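Local coordinates for protein GENE 22 product (Bacillus phage spp1, PDB 2XC8) that is of unknown function but folds into two packed beta sheets resembling a domain of the receptor-binding protein of lactococcal phage p2, at residues A9-T14 with E37-E42; S15-T20 with Y97-T102; L60-N65 with K69-S74; C76-Y79 with Y85-Y88. All coordinates share one frame; numbering follows the deposited sequence.

Contact 1: residues A9-T14 with E37-E42; sequences AVWYLT and EVFPVE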
# COMPACT_ATOMS: atom_id res chain seq x y z
N ALA B 9 -11.88 5.16 9.76
CA ALA B 9 -13.33 5.04 9.60
C ALA B 9 -13.91 3.99 10.54
O ALA B 9 -13.19 3.12 11.04
CB ALA B 9 -13.68 4.71 8.15
N VAL B 10 -15.22 4.09 10.79
CA VAL B 10 -15.95 3.10 11.58
C VAL B 10 -15.89 1.74 10.89
O VAL B 10 -15.55 0.73 11.51
CB VAL B 10 -17.43 3.53 11.82
CG1 VAL B 10 -18.18 2.48 12.63
CG2 VAL B 10 -17.49 4.89 12.51
N TRP B 11 -16.21 1.74 9.60
CA TRP B 11 -16.06 0.55 8.76
C TRP B 11 -14.66 0.51 8.16
O TRP B 11 -14.28 1.40 7.39
CB TRP B 11 -17.10 0.55 7.63
CG TRP B 11 -18.51 0.30 8.09
CD1 TRP B 11 -19.42 1.23 8.49
CD2 TRP B 11 -19.16 -0.97 8.18
NE1 TRP B 11 -20.60 0.63 8.84
CE2 TRP B 11 -20.47 -0.73 8.65
CE3 TRP B 11 -18.78 -2.29 7.92
CZ2 TRP B 11 -21.40 -1.75 8.86
CZ3 TRP B 11 -19.69 -3.31 8.12
CH2 TRP B 11 -20.99 -3.03 8.59
N TYR B 12 -13.90 -0.52 8.52
CA TYR B 12 -12.55 -0.68 8.00
C TYR B 12 -12.24 -2.12 7.58
O TYR B 12 -12.81 -3.07 8.10
CB TYR B 12 -11.50 -0.15 8.99
CG TYR B 12 -11.42 -0.86 10.33
CD1 TYR B 12 -10.49 -1.87 10.55
CD2 TYR B 12 -12.26 -0.49 11.38
CE1 TYR B 12 -10.41 -2.52 11.78
CE2 TYR B 12 -12.19 -1.13 12.61
CZ TYR B 12 -11.26 -2.14 12.81
OH TYR B 12 -11.18 -2.78 14.02
N LEU B 13 -11.32 -2.24 6.62
CA LEU B 13 -10.98 -3.52 6.01
C LEU B 13 -9.50 -3.84 6.24
O LEU B 13 -8.62 -3.03 5.93
CB LEU B 13 -11.30 -3.48 4.51
CG LEU B 13 -11.12 -4.73 3.65
CD1 LEU B 13 -12.10 -5.83 4.04
CD2 LEU B 13 -11.27 -4.39 2.18
N THR B 14 -9.24 -5.03 6.78
CA THR B 14 -7.87 -5.47 7.09
C THR B 14 -7.20 -6.17 5.91
O THR B 14 -6.02 -6.55 5.99
CB THR B 14 -7.82 -6.38 8.33
OG1 THR B 14 -8.64 -7.54 8.12
CG2 THR B 14 -8.31 -5.64 9.57
N GLU B 37 -18.92 -5.73 15.37
CA GLU B 37 -18.98 -6.95 14.56
C GLU B 37 -17.97 -6.98 13.42
O GLU B 37 -17.69 -5.95 12.79
CB GLU B 37 -20.40 -7.20 14.03
CG GLU B 37 -20.62 -8.62 13.49
CD GLU B 37 -22.08 -9.00 13.31
OE1 GLU B 37 -22.35 -10.15 12.90
OE2 GLU B 37 -22.97 -8.15 13.57
N VAL B 38 -17.49 -8.16 13.10
CA VAL B 38 -16.52 -8.45 12.08
C VAL B 38 -17.07 -9.46 11.07
O VAL B 38 -17.71 -10.36 11.43
CB VAL B 38 -15.28 -9.04 12.71
CG1 VAL B 38 -14.22 -9.29 11.74
CG2 VAL B 38 -14.86 -8.25 13.86
N PHE B 39 -16.78 -9.27 9.79
CA PHE B 39 -17.28 -10.14 8.72
C PHE B 39 -16.12 -10.62 7.85
O PHE B 39 -15.21 -9.84 7.56
CB PHE B 39 -18.29 -9.36 7.86
CG PHE B 39 -19.36 -8.65 8.64
CD1 PHE B 39 -20.56 -9.28 8.95
CD2 PHE B 39 -19.17 -7.33 9.07
CE1 PHE B 39 -21.56 -8.62 9.67
CE2 PHE B 39 -20.16 -6.67 9.80
CZ PHE B 39 -21.36 -7.31 10.09
N PRO B 40 -16.15 -11.90 7.42
CA PRO B 40 -15.06 -12.39 6.56
C PRO B 40 -15.16 -11.86 5.13
O PRO B 40 -16.25 -11.80 4.56
CB PRO B 40 -15.25 -13.91 6.59
CG PRO B 40 -16.69 -14.11 6.88
CD PRO B 40 -17.12 -12.96 7.74
N VAL B 41 -14.01 -11.48 4.57
CA VAL B 41 -13.94 -10.98 3.20
C VAL B 41 -12.97 -11.84 2.39
O VAL B 41 -11.81 -11.99 2.76
CB VAL B 41 -13.53 -9.48 3.15
CG1 VAL B 41 -13.37 -9.01 1.71
CG2 VAL B 41 -14.55 -8.62 3.88
N GLU B 42 -13.46 -12.38 1.30
CA GLU B 42 -12.65 -13.21 0.42
C GLU B 42 -11.64 -12.44 -0.43
O GLU B 42 -11.78 -11.28 -0.72
CB GLU B 42 -13.54 -14.13 -0.43
CG GLU B 42 -14.34 -13.41 -1.51
CD GLU B 42 -15.54 -14.18 -2.06
OE1 GLU B 42 -15.31 -15.15 -2.78
OE2 GLU B 42 -16.69 -13.82 -1.78
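Two apolar side-chain pairs, W11 with F39 and L13 with V41, make a largely buried packing contact between strands 11-13 and 37-47 of the four-stranded antiparallel sheet; W11 alone of the four keeps some exposure. The strands are not hydrogen-bonded to each other: both pair with strand 23-33, so the contact reaches across that strand, and even the closest CA atoms, those of L13 and V41, stand 8.5 Å apart. Side chains, not backbones, bridge this spacing, the large W11, F39 and L13 reaching in from strands that do not pair. W11 does it with the far rim of its six-membered ring, where CZ3 lies 3.8 Å from CE2 of F39 and CH2 lies 3.9 Å from the same atom; the two rings meet obliquely rather than in a stack. L13 holds CG anti to the backbone N (chi1 -176°), which carries the leucine fork across to V41. The valine, its CB directed at strand 11-13, offers methyl CG2, and the longer L13 brings CD1 to within 3.7 Å of it, the two side chains lying roughly perpendicular. L31 lies between the strands and touches W11, while M64, V71 and W73 of the other sheet pack onto the same residues. With no polar atom of these side chains engaged across the gap, the contact probably rests on dispersion and the exclusion of water, as expected of apolar side chains packed between two sheets.

Contact 2: residues S15-T20 with Y97-T102; sequences SEIKET and YPVSVT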
# COMPACT_ATOMS: atom_id res chain seq x y z
N SER B 15 -7.94 -6.33 4.81
CA SER B 15 -7.42 -6.89 3.57
C SER B 15 -6.29 -6.04 3.01
O SER B 15 -6.40 -4.81 2.92
CB SER B 15 -8.52 -7.01 2.52
OG SER B 15 -9.51 -7.96 2.91
N GLU B 16 -5.20 -6.66 2.70
CA GLU B 16 -4.11 -6.03 2.03
C GLU B 16 -4.49 -5.80 0.57
O GLU B 16 -4.88 -6.69 -0.09
CB GLU B 16 -2.97 -7.00 2.08
CG GLU B 16 -1.65 -6.45 1.93
CD GLU B 16 -0.59 -7.50 2.14
OE1 GLU B 16 -0.14 -8.03 1.15
OE2 GLU B 16 -0.21 -7.81 3.27
N ILE B 17 -4.40 -4.57 0.12
CA ILE B 17 -4.69 -4.21 -1.27
C ILE B 17 -3.44 -3.61 -1.92
O ILE B 17 -2.90 -2.61 -1.45
CB ILE B 17 -5.88 -3.22 -1.39
CG1 ILE B 17 -7.09 -3.71 -0.59
CG2 ILE B 17 -6.26 -3.01 -2.86
CD1 ILE B 17 -8.12 -2.63 -0.28
N LYS B 18 -3.01 -4.23 -3.00
CA LYS B 18 -1.84 -3.78 -3.73
C LYS B 18 -1.84 -3.84 -5.26
O LYS B 18 -2.46 -4.68 -5.86
CB LYS B 18 -0.57 -4.45 -3.19
CG LYS B 18 -0.42 -5.86 -3.55
CD LYS B 18 0.89 -6.34 -3.17
CE LYS B 18 0.81 -7.23 -2.00
NZ LYS B 18 1.47 -8.51 -2.28
N GLU B 19 -1.12 -2.91 -5.86
CA GLU B 19 -0.94 -2.90 -7.31
C GLU B 19 0.17 -3.87 -7.69
O GLU B 19 1.27 -3.82 -7.12
CB GLU B 19 -0.61 -1.49 -7.79
CG GLU B 19 -0.42 -1.37 -9.31
CD GLU B 19 0.30 -0.09 -9.73
OE1 GLU B 19 0.60 0.76 -8.86
OE2 GLU B 19 0.56 0.06 -10.94
N THR B 20 -0.12 -4.75 -8.64
CA THR B 20 0.87 -5.65 -9.22
C THR B 20 1.18 -5.15 -10.63
O THR B 20 0.57 -4.19 -11.09
CB THR B 20 0.36 -7.11 -9.25
OG1 THR B 20 -0.82 -7.19 -10.06
CG2 THR B 20 0.05 -7.61 -7.85
N TYR B 97 -15.62 1.74 -1.63
CA TYR B 97 -15.04 1.70 -2.96
C TYR B 97 -13.53 1.73 -2.81
O TYR B 97 -12.94 2.76 -2.97
CB TYR B 97 -15.37 2.86 -3.92
CG TYR B 97 -16.74 3.44 -3.90
CD1 TYR B 97 -17.10 4.34 -2.93
CD2 TYR B 97 -17.64 3.16 -4.90
CE1 TYR B 97 -18.34 4.88 -2.90
CE2 TYR B 97 -18.88 3.71 -4.90
CZ TYR B 97 -19.23 4.57 -3.90
OH TYR B 97 -20.47 5.15 -3.84
N PRO B 98 -12.90 0.61 -2.53
CA PRO B 98 -11.47 0.73 -2.21
C PRO B 98 -10.51 0.91 -3.40
O PRO B 98 -9.37 1.31 -3.19
CB PRO B 98 -11.17 -0.57 -1.46
CG PRO B 98 -12.17 -1.55 -1.97
CD PRO B 98 -13.41 -0.77 -2.32
N VAL B 99 -10.96 0.61 -4.62
CA VAL B 99 -10.11 0.76 -5.81
C VAL B 99 -10.83 1.50 -6.94
O VAL B 99 -11.95 1.14 -7.32
CB VAL B 99 -9.57 -0.62 -6.33
CG1 VAL B 99 -8.64 -0.42 -7.52
CG2 VAL B 99 -8.84 -1.38 -5.22
N SER B 100 -10.17 2.53 -7.46
CA SER B 100 -10.68 3.31 -8.59
C SER B 100 -9.51 3.74 -9.48
O SER B 100 -8.74 4.64 -9.11
CB SER B 100 -11.46 4.54 -8.10
OG SER B 100 -11.93 5.32 -9.18
N VAL B 101 -9.36 3.09 -10.63
CA VAL B 101 -8.20 3.30 -11.51
C VAL B 101 -8.59 3.51 -12.98
O VAL B 101 -9.44 2.79 -13.51
CB VAL B 101 -7.18 2.13 -11.40
CG1 VAL B 101 -5.95 2.38 -12.27
CG2 VAL B 101 -6.75 1.91 -9.95
N THR B 102 -7.97 4.50 -13.61
CA THR B 102 -8.08 4.71 -15.05
C THR B 102 -6.82 4.18 -15.74
O THR B 102 -5.70 4.60 -15.43
CB THR B 102 -8.31 6.20 -15.39
OG1 THR B 102 -9.46 6.68 -14.70
CG2 THR B 102 -8.51 6.39 -16.89
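I17 turns CG1 anti to its own carbonyl carbon (chi1 -50°) and CG2 anti to the backbone N, and this spreads its two branches toward two successive residues, P98 and V99. The longer branch is nearly extended (chi2 161°), ending with CD1 3.9 Å from CB of P98, and the isoleucine and proline side chains lie roughly perpendicular. The shorter branch places CG2 3.9 Å from CG2 of V99; here the two side chains run antiparallel alongside one another. A beta-branched isoleucine suits the position, since one residue can meet two neighbours. The CA atoms of I17 and P98 stand 8.4 Å apart, a spacing bridged by side chains from both sheets, for which a compact proline ring and a valine fork are probably well sized. All three residues are buried, and the contact is purely apolar. It is packing between the faces of two sheets, as in a beta sandwich: strand 17-19 belongs to the four-stranded antiparallel sheet and strand 93-103 to the five-stranded mixed one. Around it, V26 of strand 23-33 touches I17 and I24 touches V99, L60 of strand 56-64 packs beside V99, and I113 and L115 of strand 109-117 also pack on I17.

Contact 3: residues L60-N65 with K69-S74; sequences LYLHMN and KKVSWS
K69 faces N65 across the turn, its N making a weak, bent hydrogen bond (N-H...O 125°) to N65 O at 2.7 Å. N65 OD1 turns instead to the turn itself, accepting from the backbone N of Q67 and T68. K70 receives N65 N on its carbonyl oxygen, while its lysine chain leads away from the pairing, as suits an exposed position. V71 opposes M64 as a non-hydrogen-bonded pair, and its two methyls divide the work: CG2 packs on the selenomethionine CE, and CG1 meets L62 CD1 at 3.7 Å. Next, S72 and H63 exchange two backbone hydrogen bonds, and S72 O also lies 3.6 Å above the centre of the imidazole. Strands 56-64 and 71-79 thus form an antiparallel beta hairpin at the edge of the mixed sheet within this chain, with M64, L62, V71 and W73 on the face toward the other sheet and Y61, H63, S72 and S74 on the opposite face. L62 CD1 sits over one face of the W73 indole, 3.4 Å from the six-membered ring centroid and 3° off its normal, a CH-pi contact; L60 CG approaches CE3 obliquely. The buried indole NE1 is hydrogen-bonded to E42 O. S74, where a strand of the second subunit extends the sheet in a parallel ladder, exchanges backbone bonds with Y61. Its OG and H63 NE2 share a 2.7 Å hydrogen bond near the imidazole plane, either atom being a possible donor. H63 reaches it because CG lies between the backbone N and carbonyl carbon (chi1 48°), while E92 holds ND1.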
# COMPACT_ATOMS: atom_id res chain seq x y z
N LEU B 60 -13.96 -1.03 -8.10
CA LEU B 60 -14.18 -2.17 -7.23
C LEU B 60 -15.10 -1.81 -6.07
O LEU B 60 -14.87 -0.83 -5.36
CB LEU B 60 -12.84 -2.71 -6.71
CG LEU B 60 -12.81 -3.99 -5.87
CD1 LEU B 60 -13.21 -5.21 -6.69
CD2 LEU B 60 -11.43 -4.19 -5.26
N TYR B 61 -16.16 -2.60 -5.89
CA TYR B 61 -17.15 -2.36 -4.85
C TYR B 61 -17.16 -3.46 -3.80
O TYR B 61 -17.11 -4.65 -4.13
CB TYR B 61 -18.56 -2.23 -5.46
CG TYR B 61 -18.67 -1.26 -6.62
CD1 TYR B 61 -18.49 0.11 -6.43
CD2 TYR B 61 -18.98 -1.72 -7.90
CE1 TYR B 61 -18.60 1.00 -7.50
CE2 TYR B 61 -19.10 -0.83 -8.97
CZ TYR B 61 -18.91 0.52 -8.76
OH TYR B 61 -19.02 1.40 -9.81
N LEU B 62 -17.23 -3.06 -2.53
CA LEU B 62 -17.45 -3.99 -1.43
C LEU B 62 -18.83 -3.73 -0.85
O LEU B 62 -19.08 -2.67 -0.27
CB LEU B 62 -16.36 -3.85 -0.36
CG LEU B 62 -16.31 -4.90 0.76
CD1 LEU B 62 -15.84 -6.25 0.24
CD2 LEU B 62 -15.43 -4.43 1.90
N HIS B 63 -19.73 -4.69 -1.02
CA HIS B 63 -21.11 -4.55 -0.59
C HIS B 63 -21.57 -5.74 0.26
O HIS B 63 -20.98 -6.82 0.19
CB HIS B 63 -22.03 -4.38 -1.80
CG HIS B 63 -21.78 -5.37 -2.89
ND1 HIS B 63 -22.36 -6.62 -2.91
CD2 HIS B 63 -21.00 -5.30 -3.99
CE1 HIS B 63 -21.96 -7.28 -3.98
NE2 HIS B 63 -21.13 -6.50 -4.65
N MSE B 64 -22.62 -5.52 1.04
CA MSE B 64 -23.13 -6.54 1.96
C MSE B 64 -24.63 -6.76 1.86
O MSE B 64 -25.40 -5.81 1.72
CB MSE B 64 -22.79 -6.15 3.40
CG MSE B 64 -23.17 -7.19 4.45
SE MSE B 64 -23.22 -6.46 6.26
CE MSE B 64 -21.35 -5.94 6.42
N ASN B 65 -25.04 -8.03 1.93
CA ASN B 65 -26.46 -8.34 1.95
C ASN B 65 -26.78 -8.20 3.43
O ASN B 65 -26.28 -8.98 4.24
CB ASN B 65 -26.73 -9.76 1.45
CG ASN B 65 -28.20 -10.17 1.55
OD1 ASN B 65 -28.81 -10.09 2.61
ND2 ASN B 65 -28.76 -10.62 0.43
N LYS B 69 -25.90 -11.12 5.81
CA LYS B 69 -24.60 -10.59 6.23
C LYS B 69 -23.43 -10.97 5.36
O LYS B 69 -22.32 -10.73 5.72
CB LYS B 69 -24.24 -10.94 7.68
CG LYS B 69 -25.06 -10.32 8.81
CD LYS B 69 -24.36 -10.60 10.18
CE LYS B 69 -25.01 -11.67 11.03
NZ LYS B 69 -24.21 -12.85 11.43
N LYS B 70 -23.69 -11.57 4.22
CA LYS B 70 -22.67 -11.94 3.24
C LYS B 70 -22.06 -10.70 2.59
O LYS B 70 -22.78 -9.88 2.01
CB LYS B 70 -23.28 -12.86 2.16
CG LYS B 70 -22.28 -13.38 1.13
CD LYS B 70 -23.00 -13.98 -0.07
CE LYS B 70 -22.01 -14.56 -1.07
NZ LYS B 70 -22.70 -15.10 -2.28
N VAL B 71 -20.74 -10.58 2.69
CA VAL B 71 -20.00 -9.46 2.11
C VAL B 71 -19.32 -9.91 0.82
O VAL B 71 -18.57 -10.90 0.83
CB VAL B 71 -18.96 -8.89 3.11
CG1 VAL B 71 -18.33 -7.62 2.57
CG2 VAL B 71 -19.60 -8.61 4.46
N SER B 72 -19.58 -9.20 -0.27
CA SER B 72 -19.10 -9.61 -1.60
C SER B 72 -18.41 -8.50 -2.39
O SER B 72 -18.54 -7.31 -2.07
CB SER B 72 -20.26 -10.19 -2.41
OG SER B 72 -20.82 -11.32 -1.77
N TRP B 73 -17.68 -8.90 -3.43
CA TRP B 73 -17.00 -7.98 -4.34
C TRP B 73 -17.73 -7.85 -5.67
O TRP B 73 -18.29 -8.82 -6.19
CB TRP B 73 -15.57 -8.46 -4.63
CG TRP B 73 -14.63 -8.43 -3.47
CD1 TRP B 73 -14.14 -9.51 -2.79
CD2 TRP B 73 -14.03 -7.28 -2.87
NE1 TRP B 73 -13.28 -9.10 -1.80
CE2 TRP B 73 -13.20 -7.73 -1.82
CE3 TRP B 73 -14.13 -5.90 -3.11
CZ2 TRP B 73 -12.46 -6.86 -1.01
CZ3 TRP B 73 -13.39 -5.03 -2.30
CH2 TRP B 73 -12.57 -5.51 -1.27
N SER B 74 -17.73 -6.63 -6.21
CA SER B 74 -18.22 -6.36 -7.55
C SER B 74 -17.23 -5.45 -8.28
O SER B 74 -16.64 -4.56 -7.67
CB SER B 74 -19.60 -5.69 -7.51
OG SER B 74 -20.62 -6.65 -7.28

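Contact 4: residues C76-Y79 with Y85-Y88; sequences CKAY and YCDY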
# COMPACT_ATOMS: atom_id res chain seq x y z
N CYS B 76 -16.81 -2.94 -11.71
CA CYS B 76 -17.32 -2.26 -12.88
C CYS B 76 -16.17 -1.80 -13.77
O CYS B 76 -15.16 -1.27 -13.28
CB CYS B 76 -18.20 -1.07 -12.49
SG CYS B 76 -18.96 -0.24 -13.90
N LYS B 77 -16.30 -2.03 -15.05
CA LYS B 77 -15.39 -1.56 -16.06
C LYS B 77 -16.08 -0.63 -17.05
O LYS B 77 -17.11 -0.90 -17.57
CB LYS B 77 -14.80 -2.75 -16.79
CG LYS B 77 -13.53 -2.53 -17.51
CD LYS B 77 -13.30 -3.57 -18.59
CE LYS B 77 -12.20 -3.17 -19.56
NZ LYS B 77 -11.44 -4.29 -20.13
N ALA B 78 -15.49 0.50 -17.29
CA ALA B 78 -16.06 1.45 -18.24
C ALA B 78 -15.02 1.93 -19.25
O ALA B 78 -13.89 2.25 -18.89
CB ALA B 78 -16.67 2.64 -17.51
N TYR B 79 -15.42 1.97 -20.52
CA TYR B 79 -14.58 2.48 -21.58
C TYR B 79 -14.88 3.97 -21.76
O TYR B 79 -16.02 4.34 -22.06
CB TYR B 79 -14.84 1.72 -22.89
CG TYR B 79 -14.53 0.24 -22.80
CD1 TYR B 79 -13.31 -0.26 -23.25
CD2 TYR B 79 -15.45 -0.66 -22.27
CE1 TYR B 79 -13.02 -1.62 -23.17
CE2 TYR B 79 -15.17 -2.02 -22.18
CZ TYR B 79 -13.95 -2.49 -22.64
OH TYR B 79 -13.67 -3.84 -22.56
N TYR B 85 -20.65 5.34 -17.80
CA TYR B 85 -19.94 5.52 -16.54
C TYR B 85 -20.24 4.39 -15.55
O TYR B 85 -21.29 3.76 -15.62
CB TYR B 85 -20.27 6.87 -15.91
CG TYR B 85 -21.73 7.06 -15.56
CD1 TYR B 85 -22.25 6.60 -14.35
CD2 TYR B 85 -22.59 7.71 -16.44
CE1 TYR B 85 -23.59 6.78 -14.03
CE2 TYR B 85 -23.93 7.89 -16.13
CZ TYR B 85 -24.43 7.42 -14.92
OH TYR B 85 -25.75 7.60 -14.61
N CYS B 86 -19.30 4.17 -14.63
CA CYS B 86 -19.47 3.19 -13.58
C CYS B 86 -20.12 3.78 -12.34
O CYS B 86 -19.77 4.88 -11.90
CB CYS B 86 -18.12 2.55 -13.22
SG CYS B 86 -17.64 1.24 -14.34
N ASP B 87 -21.07 3.03 -11.79
CA ASP B 87 -21.84 3.44 -10.63
C ASP B 87 -22.41 2.16 -10.04
O ASP B 87 -22.99 1.35 -10.76
CB ASP B 87 -22.97 4.38 -11.06
CG ASP B 87 -23.70 5.02 -9.88
OD1 ASP B 87 -23.03 5.43 -8.90
OD2 ASP B 87 -24.94 5.12 -9.94
N TYR B 88 -22.24 1.97 -8.73
CA TYR B 88 -22.81 0.80 -8.07
C TYR B 88 -24.33 0.93 -7.97
O TYR B 88 -24.83 1.96 -7.52
CB TYR B 88 -22.19 0.58 -6.69
CG TYR B 88 -22.83 -0.56 -5.94
CD1 TYR B 88 -22.58 -1.88 -6.31
CD2 TYR B 88 -23.71 -0.31 -4.89
CE1 TYR B 88 -23.17 -2.93 -5.63
CE2 TYR B 88 -24.31 -1.36 -4.21
CZ TYR B 88 -24.04 -2.66 -4.58
OH TYR B 88 -24.63 -3.70 -3.91
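A disulfide between C76 and C86 ties strand 71-79 of the mixed sheet to the loop that follows strand 84-85, a covalent cross-link where no backbone hydrogen bond joins the two segments. From C86, CB points toward the strand and lies 3.7 Å from CB of C76 and 3.0 Å from its SG. One atom further, SG bonds to SG of C76 at 2.0 Å. That same SG also touches beyond its partner, with the methyl CB of A78 3.6 Å away, so the sulfur bridge lies against the small side chain two residues along the strand. A short methyl is consistent with the sulfur's close approach. On the strand side, C76 holds SG anti to the backbone N (chi1 -176°), which carries it out to the loop. Y61 and M59 of the neighbouring strand 56-64 pack against the cystine, which is buried, whereas the side chains of Y85 and D87, on either side of C86 in sequence, set out away from the strand. The second subunit comes close here: C76 and Y85 pair in a parallel beta ladder with a strand of that chain. About the sulfur-sulfur bond the two CB atoms are twisted by -85°, close to the perpendicular setting that a relaxed disulfide prefers.

Contacts 1 and 2 are apolar packing without hydrogen bonds: contact 1 joins two strands of the four-stranded sheet on the side packed against the mixed sheet, whereas contact 2 lies near the centre of the chain and joins the two sheets. Contact 3 is a mostly buried hairpin with backbone bonds and a polar side-chain pair, and contact 4 is partly exposed and covalent. Contacts 3 and 4 share strand 71-79, and both touch the second subunit. W73 of contact 3 touches V41 of contact 1 and P98 of contact 2, linking three contacts, while Y61 of contact 3 meets C76 of contact 4. Contacts 1 and 4 lie on opposite sides of the chain's centre, their nearest atoms about 13 Å apart.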